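Local coordinates for Galactose/lactose metabolism regulatory protein GAL80 (Saccharomyces cerevisiae, PDB 3BTV), which represses the lactose and galactose metabolic genes by binding the activator GAL4 and blocking its transcriptional activation when no inducing sugar is present, at residues B[65-70]-B[75-80]; B[215-220]-B[295-300]; B[227-232]-B[412-417]; B[359-364]-B[368-373]. The protein carries 1 engineered substitution. One frame throughout, in Å; residues are numbered along the deposited sequence.

Interaction 1 of 4, residues B[65-70]-B[75-80]; sequences ATIQRL and ATAFPT
Ile-67 packs across Ala-75 and Ala-77 in an apolar helix-to-strand contact inside a beta-alpha-beta unit of the Rossmann fold. The unit runs from strand 50-56 through helix 60-69 to the edge strand 76-78, and this contact lies where the chain comes off the end of the helix and turns back into the sheet. The CA atoms of Ile-67 and Ala-75 are 6.3 Å apart. One helix side chain does all the touching, and it divides the work between its two branches. CG2 lies over Ala-75, the residue just before the strand, 3.9 Å from its CB. The other branch reaches further along: with CG1 beside the backbone N (chi1 -57°) and CD1 fully extended (chi2 -180°), CD1 passes Ala-75 and meets the methyl of Ala-77, 3.5 Å from its CB. Ala-75 also presses on Ile-52 and Ala-77 on Ser-63 and Ile-64, while Ile-67 touches Leu-55, so the isoleucine is one piece of the layer between helix and sheet. Putting an alanine here would remove both branches and is likely to open a gap over Ala-75 and Ala-77, whose methyls are too short to fill it. No hydrogen bond crosses the contact, yet the isoleucine sits close on the backbone too: its CG2 is 3.2 Å from Ala-75 O, and its CD1 is 3.3 Å from Ala-77 N.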
loop_
_atom_site.group_PDB
_atom_site.type_symbol
_atom_site.label_atom_id
_atom_site.label_comp_id
_atom_site.label_asym_id
_atom_site.label_seq_id
_atom_site.Cartn_x
_atom_site.Cartn_y
_atom_site.Cartn_z
ATOM N N ALA B 65 -29.662 39.625 -1.190
ATOM C CA ALA B 65 -30.318 38.746 -2.147
ATOM C C ALA B 65 -30.670 37.408 -1.494
ATOM O O ALA B 65 -31.812 36.953 -1.568
ATOM C CB ALA B 65 -29.418 38.524 -3.356
ATOM N N THR B 66 -29.681 36.794 -0.851
ATOM C CA THR B 66 -29.836 35.476 -0.227
ATOM C C THR B 66 -30.860 35.497 0.904
ATOM O O THR B 66 -31.682 34.583 1.035
ATOM C CB THR B 66 -28.491 34.955 0.337
ATOM O OG1 THR B 66 -27.577 34.706 -0.740
ATOM C CG2 THR B 66 -28.703 33.672 1.141
ATOM N N ILE B 67 -30.804 36.541 1.725
ATOM C CA ILE B 67 -31.708 36.656 2.858
ATOM C C ILE B 67 -33.132 36.723 2.340
ATOM O O ILE B 67 -34.073 36.296 3.006
ATOM C CB ILE B 67 -31.402 37.907 3.709
ATOM C CG1 ILE B 67 -29.949 37.886 4.185
ATOM C CG2 ILE B 67 -32.342 37.982 4.901
ATOM C CD1 ILE B 67 -29.564 39.078 5.033
ATOM N N GLN B 68 -33.279 37.253 1.134
ATOM C CA GLN B 68 -34.587 37.373 0.515
ATOM C C GLN B 68 -34.956 36.077 -0.194
ATOM O O GLN B 68 -36.016 35.500 0.050
ATOM C CB GLN B 68 -34.594 38.538 -0.473
ATOM C CG GLN B 68 -35.974 39.024 -0.853
ATOM C CD GLN B 68 -35.938 40.379 -1.519
ATOM O OE1 GLN B 68 -34.866 40.914 -1.799
ATOM N NE2 GLN B 68 -37.112 40.946 -1.776
ATOM N N ARG B 69 -34.063 35.620 -1.064
ATOM C CA ARG B 69 -34.302 34.430 -1.872
ATOM C C ARG B 69 -34.554 33.191 -1.017
ATOM O O ARG B 69 -35.092 32.196 -1.500
ATOM C CB ARG B 69 -33.129 34.196 -2.827
ATOM C CG ARG B 69 -33.234 32.923 -3.648
ATOM C CD ARG B 69 -32.204 32.906 -4.761
ATOM N NE ARG B 69 -32.197 31.633 -5.476
ATOM C CZ ARG B 69 -31.491 31.398 -6.578
ATOM N NH1 ARG B 69 -30.735 32.358 -7.101
ATOM N NH2 ARG B 69 -31.544 30.205 -7.161
ATOM N N LEU B 70 -34.174 33.257 0.254
ATOM C CA LEU B 70 -34.358 32.126 1.155
ATOM C C LEU B 70 -35.395 32.394 2.238
ATOM O O LEU B 70 -35.732 31.497 3.009
ATOM C CB LEU B 70 -33.028 31.724 1.799
ATOM C CG LEU B 70 -32.008 31.071 0.870
ATOM C CD1 LEU B 70 -30.749 30.695 1.637
ATOM C CD2 LEU B 70 -32.619 29.853 0.191
ATOM N N ALA B 75 -32.483 37.215 9.527
ATOM C CA ALA B 75 -31.128 37.537 9.099
ATOM C C ALA B 75 -31.020 38.959 8.568
ATOM O O ALA B 75 -31.816 39.385 7.732
ATOM C CB ALA B 75 -30.652 36.543 8.047
ATOM N N THR B 76 -30.028 39.686 9.065
ATOM C CA THR B 76 -29.715 41.008 8.552
ATOM C C THR B 76 -28.349 40.966 7.879
ATOM O O THR B 76 -27.424 40.333 8.384
ATOM C CB THR B 76 -29.723 42.067 9.672
ATOM O OG1 THR B 76 -28.817 41.676 10.711
ATOM C CG2 THR B 76 -31.119 42.199 10.261
ATOM N N ALA B 77 -28.231 41.635 6.735
ATOM C CA ALA B 77 -26.994 41.624 5.956
ATOM C C ALA B 77 -26.027 42.724 6.390
ATOM O O ALA B 77 -26.226 43.899 6.078
ATOM C CB ALA B 77 -27.303 41.750 4.470
ATOM N N PHE B 78 -24.973 42.335 7.101
ATOM C CA PHE B 78 -23.994 43.297 7.603
ATOM C C PHE B 78 -23.073 43.803 6.500
ATOM O O PHE B 78 -22.721 43.055 5.585
ATOM C CB PHE B 78 -23.190 42.705 8.763
ATOM C CG PHE B 78 -23.997 42.520 10.018
ATOM C CD1 PHE B 78 -25.004 41.568 10.079
ATOM C CD2 PHE B 78 -23.755 43.304 11.135
ATOM C CE1 PHE B 78 -25.753 41.399 11.230
ATOM C CE2 PHE B 78 -24.501 43.140 12.290
ATOM C CZ PHE B 78 -25.501 42.188 12.337
ATOM N N PRO B 79 -22.685 45.086 6.589
ATOM C CA PRO B 79 -21.908 45.794 5.568
ATOM C C PRO B 79 -20.428 45.462 5.647
ATOM O O PRO B 79 -19.776 45.281 4.617
ATOM C CB PRO B 79 -22.106 47.276 5.936
ATOM C CG PRO B 79 -23.088 47.297 7.089
ATOM C CD PRO B 79 -22.999 45.960 7.729
ATOM N N THR B 80 -19.908 45.399 6.867
ATOM C CA THR B 80 -18.487 45.161 7.084
ATOM C C THR B 80 -18.279 43.903 7.909
ATOM O O THR B 80 -19.191 43.441 8.598
ATOM C CB THR B 80 -17.838 46.338 7.835
ATOM O OG1 THR B 80 -18.405 46.439 9.148
ATOM C CG2 THR B 80 -18.078 47.637 7.091
#

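Interaction 2 of 4, residues B[215-220]-B[295-300]; sequences GHTIDI and LVIDIH
Thr-217 and Ile-220, one turn apart on helix 209-225, point at Leu-295 and Ile-297, alternate residues on the same face of strand 295-301. Helix and strand run nearly the same way, 21° apart, with their axes 11.0 Å from each other, so only the ends of the side chains meet. The methyl of Thr-217 faces both strand residues: its CG2 is 4.1 Å from Leu-295 CD2 and also 4.1 Å from Ile-297 CD1. It runs alongside each of them, the side chains heading opposite ways. Its torsion (chi1 -55°) separates the two branches, turning CG2 to the strand and keeping OG1 beside the helix backbone, where it bonds to Thr-213 O. Ile-220 comes across Ile-297 at a slant, CD1 to CD1 at 4.1 Å. Its CG1 is wedged between the backbone N and the carbonyl carbon (chi1 65°), a less roomy placement that carries the branch out to the strand. Ile-297 CD1 thus touches both helix residues. All four are buried, and the layer goes on with Ile-181 of strand 176-184 against Thr-217 and Ile-161 of helix 159-169 against Ile-220. With only methyl groups meeting and the threonine hydroxyl spent on its own helix, the two segments meet by van der Waals packing alone, with no directional bond between them.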
loop_
_atom_site.group_PDB
_atom_site.type_symbol
_atom_site.label_atom_id
_atom_site.label_comp_id
_atom_site.label_asym_id
_atom_site.label_seq_id
_atom_site.Cartn_x
_atom_site.Cartn_y
_atom_site.Cartn_z
ATOM N N GLY B 215 -6.310 14.012 4.085
ATOM C CA GLY B 215 -6.653 14.552 5.390
ATOM C C GLY B 215 -7.971 14.014 5.959
ATOM O O GLY B 215 -8.022 13.522 7.085
ATOM N N HIS B 216 -9.054 14.126 5.198
ATOM C CA HIS B 216 -10.340 13.620 5.671
ATOM C C HIS B 216 -10.230 12.118 5.971
ATOM O O HIS B 216 -10.654 11.648 7.018
ATOM C CB HIS B 216 -11.444 13.857 4.635
ATOM C CG HIS B 216 -12.034 15.234 4.665
ATOM N ND1 HIS B 216 -12.907 15.653 5.648
ATOM C CD2 HIS B 216 -11.911 16.274 3.802
ATOM C CE1 HIS B 216 -13.286 16.897 5.400
ATOM N NE2 HIS B 216 -12.697 17.297 4.285
ATOM N N THR B 217 -9.608 11.385 5.058
ATOM C CA THR B 217 -9.531 9.929 5.166
ATOM C C THR B 217 -8.665 9.431 6.320
ATOM O O THR B 217 -9.057 8.538 7.066
ATOM C CB THR B 217 -9.030 9.309 3.854
ATOM O OG1 THR B 217 -9.877 9.740 2.783
ATOM C CG2 THR B 217 -9.083 7.786 3.939
ATOM N N ILE B 218 -7.482 10.000 6.472
ATOM C CA ILE B 218 -6.577 9.527 7.495
ATOM C C ILE B 218 -7.130 9.925 8.861
ATOM O O ILE B 218 -6.908 9.250 9.870
ATOM C CB ILE B 218 -5.153 10.076 7.282
ATOM C CG1 ILE B 218 -4.129 9.121 7.898
ATOM C CG2 ILE B 218 -5.047 11.489 7.850
ATOM C CD1 ILE B 218 -3.949 7.809 7.154
ATOM N N ASP B 219 -7.886 11.009 8.890
ATOM C CA ASP B 219 -8.495 11.398 10.150
ATOM C C ASP B 219 -9.571 10.411 10.582
ATOM O O ASP B 219 -9.642 10.073 11.757
ATOM C CB ASP B 219 -9.108 12.800 10.112
ATOM C CG ASP B 219 -9.822 13.135 11.412
ATOM O OD1 ASP B 219 -9.137 13.286 12.447
ATOM O OD2 ASP B 219 -11.068 13.201 11.414
ATOM N N ILE B 220 -10.431 9.971 9.662
ATOM C CA ILE B 220 -11.437 8.967 10.062
ATOM C C ILE B 220 -10.761 7.657 10.423
ATOM O O ILE B 220 -11.242 6.919 11.287
ATOM C CB ILE B 220 -12.565 8.714 9.007
ATOM C CG1 ILE B 220 -11.991 8.106 7.735
ATOM C CG2 ILE B 220 -13.348 9.996 8.695
ATOM C CD1 ILE B 220 -13.066 7.768 6.710
ATOM N N LEU B 295 -12.753 4.795 -3.075
ATOM C CA LEU B 295 -12.043 4.758 -1.812
ATOM C C LEU B 295 -12.278 3.382 -1.207
ATOM O O LEU B 295 -13.419 2.896 -1.185
ATOM C CB LEU B 295 -12.598 5.843 -0.878
ATOM C CG LEU B 295 -12.086 5.939 0.570
ATOM C CD1 LEU B 295 -12.682 4.865 1.448
ATOM C CD2 LEU B 295 -10.568 5.864 0.597
ATOM N N VAL B 296 -11.212 2.735 -0.745
ATOM C CA VAL B 296 -11.376 1.525 0.059
ATOM C C VAL B 296 -10.427 1.548 1.226
ATOM O O VAL B 296 -9.255 1.883 1.079
ATOM C CB VAL B 296 -11.192 0.207 -0.732
ATOM C CG1 VAL B 296 -11.620 0.383 -2.176
ATOM C CG2 VAL B 296 -9.765 -0.285 -0.643
ATOM N N ILE B 297 -10.976 1.225 2.387
ATOM C CA ILE B 297 -10.224 1.067 3.629
ATOM C C ILE B 297 -10.448 -0.379 4.078
ATOM O O ILE B 297 -11.589 -0.798 4.350
ATOM C CB ILE B 297 -10.741 2.031 4.698
ATOM C CG1 ILE B 297 -10.676 3.476 4.176
ATOM C CG2 ILE B 297 -9.986 1.880 6.014
ATOM C CD1 ILE B 297 -11.294 4.487 5.128
ATOM N N ASP B 298 -9.372 -1.151 4.077
ATOM C CA ASP B 298 -9.397 -2.549 4.513
ATOM C C ASP B 298 -8.745 -2.641 5.872
ATOM O O ASP B 298 -7.563 -2.334 6.012
ATOM C CB ASP B 298 -8.584 -3.396 3.533
ATOM C CG ASP B 298 -9.342 -3.707 2.258
ATOM O OD1 ASP B 298 -8.683 -3.915 1.217
ATOM O OD2 ASP B 298 -10.593 -3.744 2.297
ATOM N N ILE B 299 -9.500 -3.069 6.874
ATOM C CA ILE B 299 -8.945 -3.254 8.213
ATOM C C ILE B 299 -8.928 -4.747 8.543
ATOM O O ILE B 299 -9.961 -5.386 8.568
ATOM C CB ILE B 299 -9.750 -2.458 9.237
ATOM C CG1 ILE B 299 -9.736 -0.981 8.836
ATOM C CG2 ILE B 299 -9.188 -2.647 10.646
ATOM C CD1 ILE B 299 -10.454 -0.064 9.771
ATOM N N HIS B 300 -7.743 -5.319 8.720
ATOM C CA HIS B 300 -7.645 -6.765 8.964
ATOM C C HIS B 300 -7.466 -7.020 10.454
ATOM O O HIS B 300 -6.464 -6.586 11.058
ATOM C CB HIS B 300 -6.468 -7.341 8.177
ATOM C CG HIS B 300 -6.464 -6.934 6.739
ATOM N ND1 HIS B 300 -7.313 -7.500 5.810
ATOM C CD2 HIS B 300 -5.715 -6.022 6.064
ATOM C CE1 HIS B 300 -7.089 -6.956 4.623
ATOM N NE2 HIS B 300 -6.126 -6.055 4.752
#

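Interaction 3 of 4, residues B[227-232]-B[412-417]; sequences SYFSRI and HRLIES
The chain turns a corner at Ser-230, between Phe-229 and Ile-232, and the two face Leu-414 and Ser-417, one turn apart on helix 405-424, with CA atoms 8.7 Å apart for Phe-229 and Leu-414 and 8.2 Å for Ile-232 and Ser-417. Each pair makes its own contact. On the first, Leu-414 CD2 approaches the phenylalanine ring obliquely, 4.3 Å from Phe-229 CD1, a light apolar touch. On the second, Ile-232 sends its longer branch to the helix backbone: CD1 rests 3.8 Å from Ser-417 O and 4.1 Å from Ser-417 CB. To get there the side chain takes a chi2 of 135°, away from a staggered position, which suggests a slightly strained fit. The hydroxyl of Ser-417 is engaged within the helix, which is consistent with an apolar neighbour at its CB. OG donates to Arg-413 O at 2.7 Å, with a C=O...OG angle of 152°, and Ser-417 N donates to the same oxygen at 3.0 Å from the opposite face of the carbonyl plane. Two bonds therefore grip that carbonyl, and the polar end of this buried serine is satisfied by its own helix. Other elements pack round the contact. Phe-229 meets Phe-267 of strand 264-271 edge-to-face and touches Ile-218 and Gln-222 of helix 209-225, Leu-414 also lies on Gln-222, and Ile-232 packs on Phe-267. Helix 405-424 thus meets the first residues of strand 229-237, at the corner, with helix 209-225 packing beside them.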
loop_
_atom_site.group_PDB
_atom_site.type_symbol
_atom_site.label_atom_id
_atom_site.label_comp_id
_atom_site.label_asym_id
_atom_site.label_seq_id
_atom_site.Cartn_x
_atom_site.Cartn_y
_atom_site.Cartn_z
ATOM N N SER B 227 -6.639 5.567 17.463
ATOM C CA SER B 227 -5.188 5.665 17.635
ATOM C C SER B 227 -4.617 6.744 16.746
ATOM O O SER B 227 -5.104 6.949 15.633
ATOM C CB SER B 227 -4.498 4.341 17.293
ATOM O OG SER B 227 -3.099 4.445 17.531
ATOM N N TYR B 228 -3.590 7.439 17.235
ATOM C CA TYR B 228 -2.757 8.280 16.381
ATOM C C TYR B 228 -1.576 7.472 15.841
ATOM O O TYR B 228 -1.354 6.329 16.236
ATOM C CB TYR B 228 -2.229 9.508 17.145
ATOM C CG TYR B 228 -3.335 10.417 17.636
ATOM C CD1 TYR B 228 -3.597 10.559 18.990
ATOM C CD2 TYR B 228 -4.139 11.106 16.738
ATOM C CE1 TYR B 228 -4.624 11.380 19.438
ATOM C CE2 TYR B 228 -5.158 11.925 17.174
ATOM C CZ TYR B 228 -5.398 12.056 18.525
ATOM O OH TYR B 228 -6.420 12.869 18.949
ATOM N N PHE B 229 -0.813 8.084 14.942
ATOM C CA PHE B 229 0.345 7.412 14.359
ATOM C C PHE B 229 1.579 7.556 15.229
ATOM O O PHE B 229 1.735 8.550 15.916
ATOM C CB PHE B 229 0.636 7.954 12.964
ATOM C CG PHE B 229 -0.299 7.442 11.927
ATOM C CD1 PHE B 229 -1.480 8.109 11.657
ATOM C CD2 PHE B 229 -0.017 6.273 11.240
ATOM C CE1 PHE B 229 -2.358 7.625 10.707
ATOM C CE2 PHE B 229 -0.898 5.780 10.277
ATOM C CZ PHE B 229 -2.065 6.461 10.019
ATOM N N SER B 230 2.454 6.560 15.181
ATOM C CA SER B 230 3.726 6.610 15.885
ATOM C C SER B 230 4.793 7.095 14.908
ATOM O O SER B 230 5.495 8.076 15.161
ATOM C CB SER B 230 4.074 5.217 16.424
ATOM O OG SER B 230 5.463 5.069 16.627
ATOM N N ARG B 231 4.896 6.408 13.776
ATOM C CA ARG B 231 5.898 6.730 12.763
ATOM C C ARG B 231 5.249 6.769 11.388
ATOM O O ARG B 231 4.315 6.037 11.135
ATOM C CB ARG B 231 7.021 5.688 12.788
ATOM C CG ARG B 231 7.756 5.627 14.138
ATOM C CD ARG B 231 8.949 4.671 14.134
ATOM N NE ARG B 231 10.107 5.237 13.442
ATOM C CZ ARG B 231 11.370 4.890 13.677
ATOM N NH1 ARG B 231 11.650 3.979 14.604
ATOM N NH2 ARG B 231 12.355 5.462 12.994
ATOM N N ILE B 232 5.741 7.632 10.508
ATOM C CA ILE B 232 5.244 7.689 9.145
ATOM C C ILE B 232 6.354 7.944 8.137
ATOM O O ILE B 232 7.392 8.533 8.453
ATOM C CB ILE B 232 4.196 8.794 8.969
ATOM C CG1 ILE B 232 4.834 10.154 9.265
ATOM C CG2 ILE B 232 3.035 8.568 9.918
ATOM C CD1 ILE B 232 4.499 11.239 8.284
ATOM N N HIS B 412 -3.439 18.984 10.964
ATOM C CA HIS B 412 -2.473 19.821 10.263
ATOM C C HIS B 412 -1.030 19.409 10.571
ATOM O O HIS B 412 -0.183 19.422 9.683
ATOM C CB HIS B 412 -2.669 21.300 10.587
ATOM C CG HIS B 412 -3.547 22.015 9.611
ATOM N ND1 HIS B 412 -3.191 22.208 8.294
ATOM C CD2 HIS B 412 -4.768 22.582 9.759
ATOM C CE1 HIS B 412 -4.158 22.856 7.670
ATOM N NE2 HIS B 412 -5.128 23.093 8.536
ATOM N N ARG B 413 -0.755 19.065 11.825
ATOM C CA ARG B 413 0.593 18.629 12.196
ATOM C C ARG B 413 0.952 17.371 11.450
ATOM O O ARG B 413 2.101 17.184 11.041
ATOM C CB ARG B 413 0.701 18.392 13.699
ATOM C CG ARG B 413 0.651 19.684 14.518
ATOM C CD ARG B 413 0.662 19.423 16.021
ATOM N NE ARG B 413 0.713 20.675 16.774
ATOM C CZ ARG B 413 0.693 20.767 18.103
ATOM N NH1 ARG B 413 0.618 19.674 18.857
ATOM N NH2 ARG B 413 0.752 21.961 18.679
ATOM N N LEU B 414 -0.038 16.499 11.266
ATOM C CA LEU B 414 0.195 15.271 10.528
ATOM C C LEU B 414 0.442 15.559 9.047
ATOM O O LEU B 414 1.338 14.979 8.435
ATOM C CB LEU B 414 -0.983 14.292 10.698
ATOM C CG LEU B 414 -0.814 12.939 10.005
ATOM C CD1 LEU B 414 0.418 12.212 10.521
ATOM C CD2 LEU B 414 -2.094 12.054 10.172
ATOM N N ILE B 415 -0.362 16.441 8.470
ATOM C CA ILE B 415 -0.186 16.805 7.074
ATOM C C ILE B 415 1.173 17.481 6.883
ATOM O O ILE B 415 1.907 17.188 5.935
ATOM C CB ILE B 415 -1.270 17.776 6.603
ATOM C CG1 ILE B 415 -2.651 17.091 6.605
ATOM C CG2 ILE B 415 -0.933 18.275 5.217
ATOM C CD1 ILE B 415 -2.690 15.796 5.825
ATOM N N GLU B 416 1.507 18.388 7.789
ATOM C CA GLU B 416 2.817 19.038 7.725
ATOM C C GLU B 416 3.900 17.973 7.692
ATOM O O GLU B 416 4.817 18.040 6.877
ATOM C CB GLU B 416 3.017 19.986 8.903
ATOM C CG GLU B 416 4.388 20.673 8.932
ATOM C CD GLU B 416 4.814 21.216 7.576
ATOM O OE1 GLU B 416 3.937 21.596 6.772
ATOM O OE2 GLU B 416 6.037 21.265 7.316
ATOM N N SER B 417 3.762 16.964 8.549
ATOM C CA SER B 417 4.742 15.881 8.634
ATOM C C SER B 417 4.810 15.008 7.392
ATOM O O SER B 417 5.887 14.543 7.020
ATOM C CB SER B 417 4.473 15.015 9.856
ATOM O OG SER B 417 4.461 15.829 11.013
#

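Interaction 4 of 4, residues B[359-364]-B[368-373]; sequences RNYNAI and IHRLYQ
Ile-368 turns its end to the backbone of Ile-364 one turn earlier, and this is the tight part of the contact. Ile-368 is buried, with Gln-154 against it, and its CG1 lies 4.0 Å from Ile-364 O. CD1 of Ile-368 is modelled 3.0 Å from Ile-364 O, shorter than a methyl normally allows, so its exact placement is doubtful. The backbone itself does not close this turn in the usual way: Ile-368 N stays 3.9 Å from Ile-364 O, with no hydrogen bond between them. The other part is looser, between partly exposed side chains. There Tyr-361 reaches over from the loop, its ring anti to the backbone N (chi1 -180°), and sets OH 3.5 Å from Arg-370 CD. The two side chains cross at a slant, ring and guanidinium planes 86° apart, and what meets is a hydroxyl and an aliphatic carbon. Their polar bonds go elsewhere: Tyr-361 OH to Asn-367 OD1, and Arg-370 NE to Lys-157 O. Both side chains also lean on Pro-159. The whole is a helix start, with Asn-362 at the N-cap position of helix 363-380 and the Tyr-361 side chain of the incoming loop reaching alongside the first turns.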
loop_
_atom_site.group_PDB
_atom_site.type_symbol
_atom_site.label_atom_id
_atom_site.label_comp_id
_atom_site.label_asym_id
_atom_site.label_seq_id
_atom_site.Cartn_x
_atom_site.Cartn_y
_atom_site.Cartn_z
ATOM N N ARG B 359 -29.214 2.675 1.513
ATOM C CA ARG B 359 -29.518 3.098 0.156
ATOM C C ARG B 359 -30.208 4.453 0.191
ATOM O O ARG B 359 -31.036 4.722 1.068
ATOM C CB ARG B 359 -30.412 2.058 -0.514
ATOM C CG ARG B 359 -30.357 0.720 0.199
ATOM C CD ARG B 359 -30.584 -0.451 -0.730
ATOM N NE ARG B 359 -30.228 -1.704 -0.072
ATOM C CZ ARG B 359 -30.382 -2.908 -0.610
ATOM N NH1 ARG B 359 -30.891 -3.039 -1.828
ATOM N NH2 ARG B 359 -30.027 -3.984 0.073
ATOM N N ASN B 360 -29.847 5.311 -0.754
ATOM C CA ASN B 360 -30.406 6.659 -0.821
ATOM C C ASN B 360 -29.928 7.572 0.306
ATOM O O ASN B 360 -30.592 8.556 0.639
ATOM C CB ASN B 360 -31.940 6.617 -0.839
ATOM C CG ASN B 360 -32.495 6.049 -2.132
ATOM O OD1 ASN B 360 -31.895 6.194 -3.199
ATOM N ND2 ASN B 360 -33.652 5.400 -2.041
ATOM N N TYR B 361 -28.785 7.250 0.904
ATOM C CA TYR B 361 -28.199 8.160 1.880
ATOM C C TYR B 361 -27.337 9.175 1.157
ATOM O O TYR B 361 -26.454 8.817 0.380
ATOM C CB TYR B 361 -27.381 7.422 2.944
ATOM C CG TYR B 361 -26.759 8.334 3.985
ATOM C CD1 TYR B 361 -27.538 9.013 4.916
ATOM C CD2 TYR B 361 -25.388 8.508 4.039
ATOM C CE1 TYR B 361 -26.949 9.842 5.870
ATOM C CE2 TYR B 361 -24.800 9.325 4.985
ATOM C CZ TYR B 361 -25.571 9.979 5.894
ATOM O OH TYR B 361 -24.949 10.787 6.815
ATOM N N ASN B 362 -27.616 10.448 1.404
ATOM C CA ASN B 362 -26.811 11.514 0.847
ATOM C C ASN B 362 -25.716 11.862 1.838
ATOM O O ASN B 362 -25.947 12.608 2.787
ATOM C CB ASN B 362 -27.692 12.729 0.577
ATOM C CG ASN B 362 -27.007 13.766 -0.275
ATOM O OD1 ASN B 362 -25.779 13.778 -0.408
ATOM N ND2 ASN B 362 -27.800 14.648 -0.864
ATOM N N ALA B 363 -24.530 11.298 1.629
ATOM C CA ALA B 363 -23.445 11.449 2.582
ATOM C C ALA B 363 -23.060 12.907 2.683
ATOM O O ALA B 363 -22.776 13.418 3.767
ATOM C CB ALA B 363 -22.245 10.624 2.152
ATOM N N ILE B 364 -23.051 13.563 1.528
ATOM C CA ILE B 364 -22.685 14.971 1.412
ATOM C C ILE B 364 -23.402 15.846 2.431
ATOM O O ILE B 364 -22.773 16.504 3.264
ATOM C CB ILE B 364 -23.044 15.497 0.022
ATOM C CG1 ILE B 364 -22.456 14.583 -1.054
ATOM C CG2 ILE B 364 -22.567 16.930 -0.141
ATOM C CD1 ILE B 364 -23.088 14.768 -2.416
ATOM N N ILE B 368 -22.833 16.351 7.121
ATOM C CA ILE B 368 -22.862 17.696 7.691
ATOM C C ILE B 368 -24.093 17.872 8.577
ATOM O O ILE B 368 -24.048 18.569 9.591
ATOM C CB ILE B 368 -22.844 18.809 6.612
ATOM C CG1 ILE B 368 -21.420 19.044 6.095
ATOM C CG2 ILE B 368 -23.362 20.104 7.194
ATOM C CD1 ILE B 368 -20.909 17.945 5.194
ATOM N N HIS B 369 -25.190 17.227 8.201
ATOM C CA HIS B 369 -26.418 17.348 8.974
ATOM C C HIS B 369 -26.201 16.770 10.361
ATOM O O HIS B 369 -26.598 17.360 11.367
ATOM C CB HIS B 369 -27.566 16.609 8.288
ATOM C CG HIS B 369 -28.875 16.745 9.003
ATOM N ND1 HIS B 369 -29.350 15.793 9.879
ATOM C CD2 HIS B 369 -29.802 17.733 8.984
ATOM C CE1 HIS B 369 -30.517 16.183 10.362
ATOM N NE2 HIS B 369 -30.812 17.358 9.836
ATOM N N ARG B 370 -25.554 15.611 10.399
ATOM C CA ARG B 370 -25.351 14.875 11.639
ATOM C C ARG B 370 -24.353 15.599 12.528
ATOM O O ARG B 370 -24.361 15.443 13.750
ATOM C CB ARG B 370 -24.911 13.433 11.346
ATOM C CG ARG B 370 -26.066 12.544 10.878
ATOM C CD ARG B 370 -25.600 11.256 10.209
ATOM N NE ARG B 370 -25.046 10.291 11.162
ATOM C CZ ARG B 370 -25.633 9.146 11.512
ATOM N NH1 ARG B 370 -26.805 8.793 10.987
ATOM N NH2 ARG B 370 -25.041 8.346 12.387
ATOM N N LEU B 371 -23.496 16.402 11.908
ATOM C CA LEU B 371 -22.571 17.249 12.657
ATOM C C LEU B 371 -23.340 18.360 13.388
ATOM O O LEU B 371 -23.137 18.598 14.579
ATOM C CB LEU B 371 -21.521 17.850 11.717
ATOM C CG LEU B 371 -20.532 18.839 12.333
ATOM C CD1 LEU B 371 -19.877 18.242 13.577
ATOM C CD2 LEU B 371 -19.487 19.247 11.299
ATOM N N TYR B 372 -24.221 19.040 12.661
ATOM C CA TYR B 372 -25.079 20.062 13.256
ATOM C C TYR B 372 -25.907 19.477 14.386
ATOM O O TYR B 372 -26.014 20.068 15.456
ATOM C CB TYR B 372 -26.003 20.684 12.208
ATOM C CG TYR B 372 -25.418 21.907 11.548
ATOM C CD1 TYR B 372 -24.635 21.793 10.409
ATOM C CD2 TYR B 372 -25.634 23.178 12.076
ATOM C CE1 TYR B 372 -24.084 22.906 9.814
ATOM C CE2 TYR B 372 -25.088 24.301 11.483
ATOM C CZ TYR B 372 -24.313 24.155 10.351
ATOM O OH TYR B 372 -23.759 25.254 9.746
ATOM N N GLN B 373 -26.483 18.306 14.145
ATOM C CA GLN B 373 -27.292 17.641 15.156
ATOM C C GLN B 373 -26.477 17.405 16.428
ATOM O O GLN B 373 -26.941 17.684 17.534
ATOM C CB GLN B 373 -27.852 16.320 14.618
ATOM C CG GLN B 373 -28.828 15.624 15.548
ATOM C CD GLN B 373 -30.194 16.291 15.571
ATOM O OE1 GLN B 373 -30.588 16.896 16.571
ATOM N NE2 GLN B 373 -30.920 16.192 14.462
#

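Interactions 2 and 3 are the buried pair, both on the large mixed sheet and in touch with each other: Ile-218, on the helix of interaction 2, packs on Phe-229 and Leu-414 of interaction 3. Helix 209-225 leads directly into strand 229-237, so the two contacts are joined by consecutive elements of the chain. Interaction 1 stands apart in the Rossmann domain, its centre about 39 Å from that of interaction 2, and is only partly buried. Interaction 4 is a surface contact between the start of a helix and the loop leading into it. No hydrogen bond crosses any of the four. Methyl groups alone meet in interaction 2; interactions 1, 3 and 4 also set aliphatic carbons against backbone, and interaction 4 adds a tyrosine hydroxyl.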